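Local coordinates for protein glycosyl hydrolase 25 (Streptococcus pneumoniae, PDB 4FF5) that probably cleaves glycosidic bonds of bacterial cell-wall peptidoglycan as a family 25 hydrolase, and acts as a virulence factor in host-cell invasion, at residues A[123-129]-A[155-160]; A[182-188]-A[201-207]; A[80-84]-A[138-143]; A[163-168]-A[195-201]. All coordinates share one frame; numbering follows the deposited sequence.

Contact 1. Residues A[123-129]-A[155-160]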
loop_
_atom_site.group_PDB
_atom_site.type_symbol
_atom_site.label_atom_id
_atom_site.label_comp_id
_atom_site.label_asym_id
_atom_site.label_seq_id
_atom_site.Cartn_x
_atom_site.Cartn_y
_atom_site.Cartn_z
ATOM N N TYR A 123 3.701 -6.106 4.738
ATOM C CA TYR A 123 3.231 -6.173 6.118
ATOM C C TYR A 123 4.466 -6.386 6.988
ATOM O O TYR A 123 5.150 -7.400 6.856
ATOM C CB TYR A 123 2.241 -7.342 6.250
ATOM C CG TYR A 123 1.582 -7.538 7.598
ATOM C CD1 TYR A 123 0.444 -6.789 7.932
ATOM C CD2 TYR A 123 2.009 -8.520 8.490
ATOM C CE1 TYR A 123 -0.209 -6.966 9.135
ATOM C CE2 TYR A 123 1.369 -8.696 9.724
ATOM C CZ TYR A 123 0.254 -7.908 10.029
ATOM O OH TYR A 123 -0.449 -8.027 11.208
ATOM N N VAL A 124 4.773 -5.400 7.832
ATOM C CA VAL A 124 6.030 -5.357 8.590
ATOM C C VAL A 124 5.827 -6.157 9.867
ATOM O O VAL A 124 4.999 -5.808 10.694
ATOM C CB VAL A 124 6.444 -3.896 8.904
ATOM C CG1 VAL A 124 7.664 -3.850 9.810
ATOM C CG2 VAL A 124 6.727 -3.136 7.614
ATOM N N ALA A 125 6.561 -7.255 10.021
ATOM C CA ALA A 125 6.322 -8.133 11.158
ATOM C C ALA A 125 7.584 -8.846 11.674
ATOM O O ALA A 125 7.473 -9.824 12.402
ATOM C CB ALA A 125 5.234 -9.138 10.821
ATOM N N GLY A 126 8.766 -8.347 11.313
ATOM C CA GLY A 126 10.049 -8.893 11.844
ATOM C C GLY A 126 10.095 -8.880 13.369
ATOM O O GLY A 126 9.577 -7.957 14.006
ATOM N N LYS A 127 10.684 -9.924 13.958
ATOM C CA LYS A 127 10.792 -10.019 15.423
ATOM C C LYS A 127 12.145 -9.569 15.941
ATOM O O LYS A 127 12.404 -9.609 17.158
ATOM C CB LYS A 127 10.512 -11.441 15.906
ATOM C CG LYS A 127 9.181 -12.006 15.436
ATOM C CD LYS A 127 8.963 -13.392 16.024
ATOM C CE LYS A 127 8.016 -14.220 15.174
ATOM N NZ LYS A 127 8.725 -15.021 14.127
ATOM N N SER A 128 13.001 -9.126 15.025
ATOM C CA SER A 128 14.333 -8.634 15.367
ATOM C C SER A 128 14.824 -7.786 14.212
ATOM O O SER A 128 14.256 -7.857 13.119
ATOM C CB SER A 128 15.292 -9.809 15.558
ATOM O OG SER A 128 15.472 -10.496 14.328
ATOM N N VAL A 129 15.887 -7.014 14.435
ATOM C CA VAL A 129 16.513 -6.242 13.357
ATOM C C VAL A 129 16.867 -7.108 12.149
ATOM O O VAL A 129 16.654 -6.691 11.003
ATOM C CB VAL A 129 17.734 -5.411 13.826
ATOM C CG1 VAL A 129 18.750 -6.269 14.577
ATOM C CG2 VAL A 129 18.388 -4.684 12.655
ATOM N N VAL A 155 2.280 -1.157 8.886
ATOM C CA VAL A 155 2.640 -1.408 10.274
ATOM C C VAL A 155 1.367 -1.542 11.104
ATOM O O VAL A 155 0.594 -0.580 11.211
ATOM C CB VAL A 155 3.503 -0.251 10.828
ATOM C CG1 VAL A 155 3.855 -0.490 12.292
ATOM C CG2 VAL A 155 4.772 -0.105 9.988
ATOM N N GLU A 156 1.110 -2.706 11.687
ATOM C CA GLU A 156 -0.098 -2.780 12.511
ATOM C C GLU A 156 -0.103 -3.680 13.725
ATOM O O GLU A 156 -1.055 -3.659 14.500
ATOM C CB GLU A 156 -1.332 -3.031 11.674
ATOM C CG GLU A 156 -1.276 -4.269 10.812
ATOM C CD GLU A 156 -2.423 -4.257 9.786
ATOM O OE1 GLU A 156 -3.448 -4.855 10.105
ATOM O OE2 GLU A 156 -2.324 -3.657 8.683
ATOM N N ASP A 157 0.929 -4.472 13.910
ATOM C CA ASP A 157 1.079 -5.021 15.250
ATOM C C ASP A 157 2.496 -5.078 15.751
ATOM O O ASP A 157 3.468 -5.039 14.973
ATOM C CB ASP A 157 0.322 -6.328 15.429
ATOM C CG ASP A 157 0.426 -7.202 14.242
ATOM O OD1 ASP A 157 -0.635 -7.729 13.827
ATOM O OD2 ASP A 157 1.561 -7.308 13.717
ATOM N N LYS A 158 2.594 -5.121 17.075
ATOM C CA LYS A 158 3.876 -5.011 17.743
ATOM C C LYS A 158 4.559 -6.357 17.683
ATOM O O LYS A 158 4.135 -7.309 18.351
ATOM C CB LYS A 158 3.690 -4.571 19.194
ATOM C CG LYS A 158 5.014 -4.221 19.858
ATOM C CD LYS A 158 4.919 -4.208 21.369
ATOM C CE LYS A 158 5.401 -5.519 21.965
ATOM N NZ LYS A 158 5.422 -5.434 23.456
ATOM N N THR A 159 5.608 -6.446 16.873
ATOM C CA THR A 159 6.318 -7.718 16.687
ATOM C C THR A 159 7.715 -7.669 17.279
ATOM O O THR A 159 8.447 -8.665 17.256
ATOM C CB THR A 159 6.399 -8.097 15.190
ATOM O OG1 THR A 159 6.954 -6.992 14.459
ATOM C CG2 THR A 159 5.034 -8.423 14.659
ATOM N N MET A 160 8.069 -6.492 17.797
ATOM C CA MET A 160 9.354 -6.208 18.448
ATOM C C MET A 160 9.069 -5.266 19.610
ATOM O O MET A 160 8.192 -4.407 19.492
ATOM C CB MET A 160 10.306 -5.482 17.479
ATOM C CG MET A 160 11.224 -6.401 16.715
ATOM S SD MET A 160 12.292 -5.568 15.533
ATOM C CE MET A 160 13.499 -4.753 16.575
HETATM O O HOH W 1 -2.871 -7.553 11.302
HETATM O O HOH W 2 3.279 -4.340 12.116
#
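Tyr-123 and Glu-156 meet through their first torsions: the tyrosine's ring is carried opposite its backbone N (chi1 -177°) and out to segment 155-160, while CG of Glu-156 sits between backbone N and carbonyl carbon (chi1 56°). The two side chains cross at about a right angle, with Glu-156 CG coming obliquely to 3.4 Å from Tyr-123 CE1 and OE1 at the ring's edge. Beyond the hydroxyl, OD1 of Asp-157 lies near the ring plane, 2.6 Å from Tyr-123 OH, with the carboxylate turned 79° against the ring. One water joins Tyr-123 OH to Glu-156 OE1. A second donates to the carbonyl oxygens of Val-124 and Asp-157 and accepts from Glu-156 N at 2.7 Å, tying the two backbones together. Farther along, Thr-159 OG1 donates to Gly-126 O (2.8 Å) from above the carbonyl plane, while its CG2 rests 3.9 Å from Ala-125 CB. Met-160, bent at its last torsion, runs alongside the backbone: CG lies 3.4 Å from Lys-127 C and SD 3.6 Å from Ser-128 C. Asp-154 and Glu-156 match the Asp-x-Glu pattern of family 25 active sites, so this end probably borders the catalytic centre. Both loops leave the ends of neighbouring parallel strands, 118-123 and 151-155. Ser-128 caps helix 129-143, whose Met-132 touches Val-124, Thr-159 and Met-160, and Phe-170 of helix 163-177 packs on Val-124.

Contact 2. Residues A[182-188]-A[201-207]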
loop_
_atom_site.group_PDB
_atom_site.type_symbol
_atom_site.label_atom_id
_atom_site.label_comp_id
_atom_site.label_asym_id
_atom_site.label_seq_id
_atom_site.Cartn_x
_atom_site.Cartn_y
_atom_site.Cartn_z
ATOM N N ILE A 182 9.396 5.951 0.113
ATOM C CA ILE A 182 9.131 5.002 1.200
ATOM C C ILE A 182 8.128 5.619 2.180
ATOM O O ILE A 182 8.455 6.559 2.924
ATOM C CB ILE A 182 10.395 4.570 1.967
ATOM C CG1 ILE A 182 11.506 4.110 1.017
ATOM C CG2 ILE A 182 10.075 3.407 2.898
ATOM C CD1 ILE A 182 12.754 3.699 1.784
ATOM N N GLY A 183 6.915 5.072 2.169
ATOM C CA GLY A 183 5.847 5.614 2.996
ATOM C C GLY A 183 5.477 4.638 4.077
ATOM O O GLY A 183 5.847 3.456 4.018
ATOM N N ILE A 184 4.754 5.126 5.081
ATOM C CA ILE A 184 4.302 4.252 6.179
ATOM C C ILE A 184 2.769 4.279 6.303
ATOM O O ILE A 184 2.168 5.325 6.306
ATOM C CB ILE A 184 4.973 4.607 7.548
ATOM C CG1 ILE A 184 4.454 3.649 8.641
ATOM C CG2 ILE A 184 4.715 6.083 7.913
ATOM C CD1 ILE A 184 5.210 3.720 9.959
ATOM N N TYR A 185 2.164 3.091 6.353
ATOM C CA TYR A 185 0.777 2.915 6.734
ATOM C C TYR A 185 0.715 2.510 8.218
ATOM O O TYR A 185 1.337 1.525 8.643
ATOM C CB TYR A 185 0.161 1.840 5.839
ATOM C CG TYR A 185 -1.191 1.276 6.241
ATOM C CD1 TYR A 185 -2.349 1.686 5.601
ATOM C CD2 TYR A 185 -1.297 0.297 7.241
ATOM C CE1 TYR A 185 -3.580 1.123 5.923
ATOM C CE2 TYR A 185 -2.527 -0.263 7.575
ATOM C CZ TYR A 185 -3.655 0.152 6.926
ATOM O OH TYR A 185 -4.870 -0.423 7.270
ATOM N N VAL A 186 -0.024 3.288 9.006
ATOM C CA VAL A 186 -0.142 2.993 10.442
ATOM C C VAL A 186 -1.414 3.638 11.008
ATOM O O VAL A 186 -1.764 4.757 10.625
ATOM C CB VAL A 186 1.161 3.411 11.200
ATOM C CG1 VAL A 186 1.456 4.908 11.097
ATOM C CG2 VAL A 186 1.140 2.946 12.659
ATOM N N GLY A 187 -2.111 2.931 11.894
ATOM C CA GLY A 187 -3.295 3.518 12.554
ATOM C C GLY A 187 -2.850 4.559 13.575
ATOM O O GLY A 187 -1.708 4.520 14.074
ATOM N N VAL A 188 -3.744 5.495 13.907
ATOM C CA VAL A 188 -3.373 6.592 14.805
ATOM C C VAL A 188 -3.039 6.072 16.221
ATOM O O VAL A 188 -2.017 6.459 16.828
ATOM C CB VAL A 188 -4.480 7.668 14.867
ATOM C CG1 VAL A 188 -4.160 8.683 15.958
ATOM C CG2 VAL A 188 -4.613 8.359 13.506
ATOM N N PHE A 201 9.867 8.987 6.817
ATOM C CA PHE A 201 9.135 8.485 5.663
ATOM C C PHE A 201 8.762 9.641 4.755
ATOM O O PHE A 201 8.712 10.793 5.197
ATOM C CB PHE A 201 7.889 7.694 6.103
ATOM C CG PHE A 201 8.229 6.427 6.815
ATOM C CD1 PHE A 201 8.428 6.408 8.192
ATOM C CD2 PHE A 201 8.384 5.240 6.098
ATOM C CE1 PHE A 201 8.786 5.230 8.850
ATOM C CE2 PHE A 201 8.730 4.069 6.754
ATOM C CZ PHE A 201 8.944 4.058 8.125
ATOM N N THR A 202 8.499 9.331 3.487
ATOM C CA THR A 202 8.194 10.368 2.484
ATOM C C THR A 202 6.688 10.604 2.327
ATOM O O THR A 202 6.252 11.597 1.717
ATOM C CB THR A 202 8.863 10.079 1.110
ATOM O OG1 THR A 202 8.442 8.804 0.617
ATOM C CG2 THR A 202 10.383 10.087 1.209
ATOM N N SER A 203 5.895 9.701 2.902
ATOM C CA SER A 203 4.438 9.849 2.944
ATOM C C SER A 203 3.831 9.015 4.077
ATOM O O SER A 203 4.455 8.070 4.573
ATOM C CB SER A 203 3.812 9.416 1.614
ATOM O OG SER A 203 2.412 9.693 1.583
ATOM N N VAL A 204 2.605 9.365 4.463
ATOM C CA VAL A 204 1.882 8.646 5.512
ATOM C C VAL A 204 0.507 8.259 4.992
ATOM O O VAL A 204 -0.188 9.057 4.338
ATOM C CB VAL A 204 1.790 9.456 6.833
ATOM C CG1 VAL A 204 1.048 8.645 7.898
ATOM C CG2 VAL A 204 3.197 9.815 7.333
ATOM N N TRP A 205 0.112 7.027 5.298
ATOM C CA TRP A 205 -1.145 6.481 4.840
ATOM C C TRP A 205 -1.831 5.956 6.065
ATOM O O TRP A 205 -1.207 5.231 6.857
ATOM C CB TRP A 205 -0.771 5.381 3.858
ATOM C CG TRP A 205 -1.851 4.503 3.326
ATOM C CD1 TRP A 205 -3.238 4.719 3.301
ATOM C CD2 TRP A 205 -1.634 3.238 2.648
ATOM N NE1 TRP A 205 -3.870 3.663 2.668
ATOM C CE2 TRP A 205 -2.959 2.724 2.290
ATOM C CE3 TRP A 205 -0.504 2.468 2.365
ATOM C CZ2 TRP A 205 -3.124 1.515 1.616
ATOM C CZ3 TRP A 205 -0.687 1.243 1.702
ATOM C CH2 TRP A 205 -1.969 0.780 1.350
ATOM N N ILE A 206 -3.075 6.376 6.308
ATOM C CA ILE A 206 -3.731 6.019 7.584
ATOM C C ILE A 206 -5.113 5.399 7.386
ATOM O O ILE A 206 -5.960 5.961 6.674
ATOM C CB ILE A 206 -3.827 7.217 8.591
ATOM C CG1 ILE A 206 -2.452 7.834 8.868
ATOM C CG2 ILE A 206 -4.467 6.775 9.917
ATOM C CD1 ILE A 206 -2.466 9.113 9.711
ATOM N N PRO A 207 -5.360 4.242 8.042
ATOM C CA PRO A 207 -6.715 3.688 7.978
ATOM C C PRO A 207 -7.669 4.340 8.995
ATOM O O PRO A 207 -7.271 4.632 10.125
ATOM C CB PRO A 207 -6.503 2.220 8.334
ATOM C CG PRO A 207 -5.313 2.241 9.292
ATOM C CD PRO A 207 -4.426 3.364 8.792
HETATM O O HOH W 3 -6.363 5.440 12.570
#
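Tyr-185 and Trp-205 form the dense middle of this strand pair. CD1 of Tyr-185 stands 3.4 Å from CD2 of Trp-205, over the indole face, in an edge-to-face pair with the planes at 73°. Pro-207 then lays its CD over one face of the tyrosine ring, toward the rim. The phenol is fixed at its far end by a hydrogen bond from its OH to Gln-230, and the indole by NE1 to Asn-247. On the other side of the sheet Ile-184 presses on Phe-201: its CB is 3.7 Å from the ring centroid, almost on the normal, and CG2 touches Val-204 CG2 at 4.1 Å. The parallel backbones are held by Ile-184 N to Ser-203 O, Trp-205 N to Ile-184 O at 2.9 Å, and Val-186 N to Trp-205 O.

The start is held by a straight bond, Thr-202 N to Ile-182 O (172°), but the side-chain bond from Ile-182 N to Thr-202 OG1 is weak at 3.1 Å, and that hydroxyl also pairs with Tyr-150. The far end is looser: the strands part, a water bridges Val-188 N to Pro-207 O (2.7 Å), and Gly-187 and Pro-207 are partly exposed. Val-186 O, by contrast, is buried against Ile-206 CG2 and Pro-207 CD and has no polar partner.

Strand 182-186, helix 188-193 and strand 203-207 make a beta-alpha-beta crossover, the repeating unit of the TIM barrel: Tyr-185 and Trp-205 point to its interior, Ile-184 and Val-204 to its helical coat.

Contact 3. Residues A[80-84]-A[138-143]; sequences VRVHS and VFYNAA
Strand 80-84 and helix 138-143 run at 141° to each other with axes 7.8 Å apart at their closest, and His-83 and Phe-139 bring the backbones nearest. Val-82 carries most of the contact. Its CB meets the edge of the Phe-139 ring, in the ring plane, 3.8 Å from CD1, and the two side chains cross at about a right angle. The valine's branches divide the helix surface between them: CG1, placed anti to the backbone N by chi1 175°, reaches Ala-142 CB at 3.7 Å, while CG2 faces Ala-143 CB at 4.1 Å. Such apolar packing of strand against helix is how a TIM barrel seats its outer helices; here helix 129-143, which follows strand 118-123, also leans on the preceding strand, 77-84. Nearer the strand's end, His-83 crosses Val-138 at about a right angle. CG1 of Val-138 approaches obliquely and comes 3.4 Å from His-83 CD2, and His-83 NE2 makes a weak hydrogen bond to Asn-98 O. Phe-139 also packs on Phe-170 and Leu-174 of helix 163-177. Tyr-104 of helix 104-112 touches both Val-82 and Ala-142 and so flanks their contact.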
loop_
_atom_site.group_PDB
_atom_site.type_symbol
_atom_site.label_atom_id
_atom_site.label_comp_id
_atom_site.label_asym_id
_atom_site.label_seq_id
_atom_site.Cartn_x
_atom_site.Cartn_y
_atom_site.Cartn_z
ATOM N N VAL A 80 -0.279 -2.722 -4.191
ATOM C CA VAL A 80 -0.318 -4.204 -4.244
ATOM C C VAL A 80 0.595 -4.830 -3.168
ATOM O O VAL A 80 1.745 -4.412 -3.010
ATOM C CB VAL A 80 0.099 -4.701 -5.664
ATOM C CG1 VAL A 80 0.250 -6.229 -5.713
ATOM C CG2 VAL A 80 -0.938 -4.268 -6.701
ATOM N N ARG A 81 0.105 -5.829 -2.444
ATOM C CA ARG A 81 0.918 -6.477 -1.416
ATOM C C ARG A 81 1.942 -7.403 -2.052
ATOM O O ARG A 81 1.580 -8.230 -2.884
ATOM C CB ARG A 81 0.070 -7.300 -0.463
ATOM C CG ARG A 81 0.862 -7.709 0.769
ATOM C CD ARG A 81 0.027 -8.544 1.724
ATOM N NE ARG A 81 -0.177 -9.919 1.248
ATOM C CZ ARG A 81 -0.707 -10.898 1.982
ATOM N NH1 ARG A 81 -1.062 -10.666 3.239
ATOM N NH2 ARG A 81 -0.879 -12.120 1.468
ATOM N N VAL A 82 3.204 -7.254 -1.662
ATOM C CA VAL A 82 4.291 -8.122 -2.168
ATOM C C VAL A 82 4.812 -9.071 -1.068
ATOM O O VAL A 82 5.162 -10.238 -1.319
ATOM C CB VAL A 82 5.407 -7.250 -2.809
ATOM C CG1 VAL A 82 6.628 -8.069 -3.246
ATOM C CG2 VAL A 82 4.833 -6.522 -4.019
ATOM N N HIS A 83 4.844 -8.576 0.170
ATOM C CA HIS A 83 5.361 -9.370 1.267
ATOM C C HIS A 83 4.476 -9.282 2.483
ATOM O O HIS A 83 3.982 -8.205 2.829
ATOM C CB HIS A 83 6.768 -8.877 1.595
ATOM C CG HIS A 83 7.584 -9.827 2.436
ATOM N ND1 HIS A 83 7.725 -9.680 3.757
ATOM C CD2 HIS A 83 8.312 -10.963 2.091
ATOM C CE1 HIS A 83 8.509 -10.653 4.244
ATOM N NE2 HIS A 83 8.860 -11.446 3.226
ATOM N N SER A 84 4.258 -10.409 3.145
ATOM C CA SER A 84 3.927 -10.339 4.572
ATOM C C SER A 84 4.979 -10.965 5.476
ATOM O O SER A 84 5.458 -12.090 5.238
ATOM C CB SER A 84 2.580 -10.958 4.873
ATOM O OG SER A 84 2.485 -11.061 6.286
ATOM N N VAL A 138 13.886 -9.046 0.797
ATOM C CA VAL A 138 12.958 -9.922 0.070
ATOM C C VAL A 138 11.893 -9.114 -0.688
ATOM O O VAL A 138 11.519 -9.447 -1.841
ATOM C CB VAL A 138 12.284 -10.931 1.042
ATOM C CG1 VAL A 138 11.176 -11.732 0.357
ATOM C CG2 VAL A 138 13.321 -11.874 1.646
ATOM N N PHE A 139 11.413 -8.061 -0.028
ATOM C CA PHE A 139 10.336 -7.182 -0.522
ATOM C C PHE A 139 10.873 -6.351 -1.665
ATOM O O PHE A 139 10.289 -6.318 -2.735
ATOM C CB PHE A 139 9.888 -6.295 0.640
ATOM C CG PHE A 139 8.948 -5.171 0.282
ATOM C CD1 PHE A 139 7.837 -5.371 -0.558
ATOM C CD2 PHE A 139 9.102 -3.922 0.900
ATOM C CE1 PHE A 139 6.953 -4.323 -0.835
ATOM C CE2 PHE A 139 8.206 -2.885 0.635
ATOM C CZ PHE A 139 7.126 -3.089 -0.221
ATOM N N TYR A 140 12.015 -5.696 -1.439
ATOM C CA TYR A 140 12.621 -4.895 -2.487
ATOM C C TYR A 140 12.955 -5.715 -3.739
ATOM O O TYR A 140 12.670 -5.277 -4.848
ATOM C CB TYR A 140 13.852 -4.151 -1.988
ATOM C CG TYR A 140 14.358 -3.136 -2.976
ATOM C CD1 TYR A 140 15.408 -3.451 -3.849
ATOM C CD2 TYR A 140 13.760 -1.884 -3.080
ATOM C CE1 TYR A 140 15.868 -2.528 -4.772
ATOM C CE2 TYR A 140 14.209 -0.955 -4.002
ATOM C CZ TYR A 140 15.265 -1.282 -4.835
ATOM O OH TYR A 140 15.707 -0.367 -5.739
ATOM N N ASN A 141 13.569 -6.879 -3.552
ATOM C CA ASN A 141 13.993 -7.701 -4.689
ATOM C C ASN A 141 12.827 -8.256 -5.477
ATOM O O ASN A 141 12.927 -8.427 -6.689
ATOM C CB ASN A 141 14.952 -8.808 -4.250
ATOM C CG ASN A 141 16.276 -8.263 -3.735
ATOM O OD1 ASN A 141 16.619 -7.097 -3.972
ATOM N ND2 ASN A 141 17.023 -9.096 -3.002
ATOM N N ALA A 142 11.702 -8.495 -4.809
ATOM C CA ALA A 142 10.530 -8.990 -5.516
ATOM C C ALA A 142 9.778 -7.880 -6.277
ATOM O O ALA A 142 9.265 -8.093 -7.363
ATOM C CB ALA A 142 9.605 -9.732 -4.559
ATOM N N ALA A 143 9.763 -6.675 -5.717
ATOM C CA ALA A 143 8.938 -5.614 -6.250
ATOM C C ALA A 143 9.675 -4.711 -7.235
ATOM O O ALA A 143 9.061 -4.219 -8.179
ATOM C CB ALA A 143 8.380 -4.765 -5.106
#

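Contact 4. Residues A[163-168]-A[195-201]; sequences MNEGVE and SIDTGKF
Asn-164, in the first turn of helix 163-177, meets Ile-196 and Asp-197 in the loop that leads from helix 188-193 to strand 203-207, so two neighbouring connections of the TIM barrel are joined on its outside. The loop is strongly shaped: Ser-195, with positive phi, is the C-prime residue of a Schellman motif ending helix 188-193. Asp-197 follows with an Asx turn, and Thr-198 to Phe-201 form a type I beta turn.

The main polar link is the bond from Asp-197 N to Asn-164 OD1, 2.8 Å long and nearly straight at 170°, although the donor stands well above the amide plane. The chi1 of Asn-164 (-173°) turns its amide opposite the backbone N and out to the loop. A water can donate to this OD1 (2.8 Å) and to Asp-197 O, though further acceptors nearby compete for its two hydrogens.

Apolar contacts lie deeper. Ile-196 aims CD1 at the start of the helix, 4.0 Å from Met-163 CB, with Val-167 CG2 somewhat farther off. Val-167 CG1 meets the edge of the Phe-201 ring, 3.6 Å from CZ.

Charge is paired nearer the surface. Glu-168, bent at chi2, crosses Lys-200 at about a right angle, and their salt bridge is weak; the carboxylate's stronger partner is Arg-171. Between Lys-200 NZ and Glu-168 OE2 the separation is 3.4 Å.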
loop_
_atom_site.group_PDB
_atom_site.type_symbol
_atom_site.label_atom_id
_atom_site.label_comp_id
_atom_site.label_asym_id
_atom_site.label_seq_id
_atom_site.Cartn_x
_atom_site.Cartn_y
_atom_site.Cartn_z
ATOM N N MET A 163 8.955 -1.303 18.685
ATOM C CA MET A 163 8.437 -1.362 17.331
ATOM C C MET A 163 8.919 -0.169 16.496
ATOM O O MET A 163 9.161 -0.329 15.303
ATOM C CB MET A 163 6.898 -1.480 17.335
ATOM C CG MET A 163 6.309 -2.050 16.057
ATOM S SD MET A 163 7.030 -3.637 15.565
ATOM C CE MET A 163 6.368 -3.656 13.891
ATOM N N ASN A 164 9.082 1.006 17.113
ATOM C CA ASN A 164 9.576 2.185 16.383
ATOM C C ASN A 164 10.957 1.929 15.769
ATOM O O ASN A 164 11.205 2.255 14.606
ATOM C CB ASN A 164 9.617 3.437 17.268
ATOM C CG ASN A 164 9.968 4.697 16.482
ATOM O OD1 ASN A 164 9.514 4.882 15.354
ATOM N ND2 ASN A 164 10.760 5.584 17.093
ATOM N N GLU A 165 11.827 1.299 16.553
ATOM C CA GLU A 165 13.173 0.931 16.094
ATOM C C GLU A 165 13.140 -0.119 14.971
ATOM O O GLU A 165 13.839 0.019 13.960
ATOM C CB GLU A 165 14.015 0.416 17.257
ATOM C CG GLU A 165 14.597 1.509 18.127
ATOM N N GLY A 166 12.320 -1.152 15.147
ATOM C CA GLY A 166 12.193 -2.192 14.130
ATOM C C GLY A 166 11.674 -1.642 12.813
ATOM O O GLY A 166 12.162 -2.016 11.736
ATOM N N VAL A 167 10.683 -0.751 12.895
ATOM C CA VAL A 167 10.126 -0.105 11.698
ATOM C C VAL A 167 11.230 0.680 10.983
ATOM O O VAL A 167 11.375 0.592 9.759
ATOM C CB VAL A 167 8.935 0.802 12.049
ATOM C CG1 VAL A 167 8.596 1.738 10.888
ATOM C CG2 VAL A 167 7.730 -0.057 12.434
ATOM N N GLU A 168 12.013 1.436 11.762
ATOM C CA GLU A 168 13.151 2.151 11.220
ATOM C C GLU A 168 14.190 1.212 10.608
ATOM O O GLU A 168 14.758 1.535 9.575
ATOM C CB GLU A 168 13.807 3.048 12.285
ATOM C CG GLU A 168 15.140 3.656 11.851
ATOM C CD GLU A 168 15.064 4.531 10.597
ATOM O OE1 GLU A 168 13.965 4.913 10.148
ATOM O OE2 GLU A 168 16.142 4.877 10.054
ATOM N N SER A 195 4.844 5.108 19.847
ATOM C CA SER A 195 5.700 6.225 19.472
ATOM C C SER A 195 6.359 5.997 18.111
ATOM O O SER A 195 7.555 6.260 17.943
ATOM C CB SER A 195 6.789 6.442 20.537
ATOM O OG SER A 195 6.221 6.737 21.795
ATOM N N ILE A 196 5.573 5.498 17.155
ATOM C CA ILE A 196 6.060 5.245 15.801
ATOM C C ILE A 196 6.299 6.580 15.116
ATOM O O ILE A 196 5.356 7.329 14.824
ATOM C CB ILE A 196 5.070 4.433 14.942
ATOM C CG1 ILE A 196 4.650 3.112 15.619
ATOM C CG2 ILE A 196 5.682 4.177 13.567
ATOM C CD1 ILE A 196 5.750 2.080 15.794
ATOM N N ASP A 197 7.571 6.858 14.886
ATOM C CA ASP A 197 8.024 8.093 14.261
ATOM C C ASP A 197 7.830 7.987 12.763
ATOM O O ASP A 197 8.387 7.094 12.116
ATOM C CB ASP A 197 9.502 8.272 14.577
ATOM C CG ASP A 197 10.015 9.676 14.277
ATOM O OD1 ASP A 197 9.334 10.472 13.592
ATOM O OD2 ASP A 197 11.133 9.971 14.744
ATOM N N THR A 198 7.048 8.896 12.199
ATOM C CA THR A 198 6.823 8.876 10.751
ATOM C C THR A 198 7.741 9.866 9.997
ATOM O O THR A 198 7.709 9.927 8.765
ATOM C CB THR A 198 5.347 9.149 10.398
ATOM O OG1 THR A 198 5.025 10.523 10.672
ATOM C CG2 THR A 198 4.412 8.228 11.200
ATOM N N GLY A 199 8.542 10.621 10.747
ATOM C CA GLY A 199 9.327 11.752 10.216
ATOM C C GLY A 199 10.237 11.450 9.031
ATOM O O GLY A 199 10.354 12.247 8.110
ATOM N N LYS A 200 10.885 10.288 9.042
ATOM C CA LYS A 200 11.810 9.927 7.968
ATOM C C LYS A 200 11.159 9.317 6.719
ATOM O O LYS A 200 11.825 9.147 5.679
ATOM C CB LYS A 200 12.907 9.017 8.500
ATOM C CG LYS A 200 13.711 9.650 9.627
ATOM C CD LYS A 200 15.104 9.073 9.658
ATOM C CE LYS A 200 15.332 8.216 10.875
ATOM N NZ LYS A 200 16.814 8.054 11.005
ATOM N N PHE A 201 9.867 8.987 6.817
ATOM C CA PHE A 201 9.135 8.485 5.663
ATOM C C PHE A 201 8.762 9.641 4.755
ATOM O O PHE A 201 8.712 10.793 5.197
ATOM C CB PHE A 201 7.889 7.694 6.103
ATOM C CG PHE A 201 8.229 6.427 6.815
ATOM C CD1 PHE A 201 8.428 6.408 8.192
ATOM C CD2 PHE A 201 8.384 5.240 6.098
ATOM C CE1 PHE A 201 8.786 5.230 8.850
ATOM C CE2 PHE A 201 8.730 4.069 6.754
ATOM C CZ PHE A 201 8.944 4.058 8.125
HETATM O O HOH W 4 9.763 4.575 12.612
#

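All four contacts belong to one barrel, and its neighbouring parallel strands carry the link from contact 3 through contact 1 to contact 2: Tyr-123 N is 2.9 Å from His-83 O, and Val-155 N is 2.9 Å from Tyr-185 O, both probable hydrogen bonds. Glu-156, in the probable active-site motif, packs its OE2 3.6 Å from Tyr-185 CE2, so contacts 1 and 2 meet at the likely catalytic end. Contact 4 lies outside contact 2, with centres about 10 Å apart; they share Phe-201, and Ile-184 CD1 reaches Ile-196 CG2 at 3.7 Å. Met-160 SD approaches Gly-166 CA, joining contacts 1 and 4. Contact 3 stays about 9 Å from contact 4 at the nearest atoms.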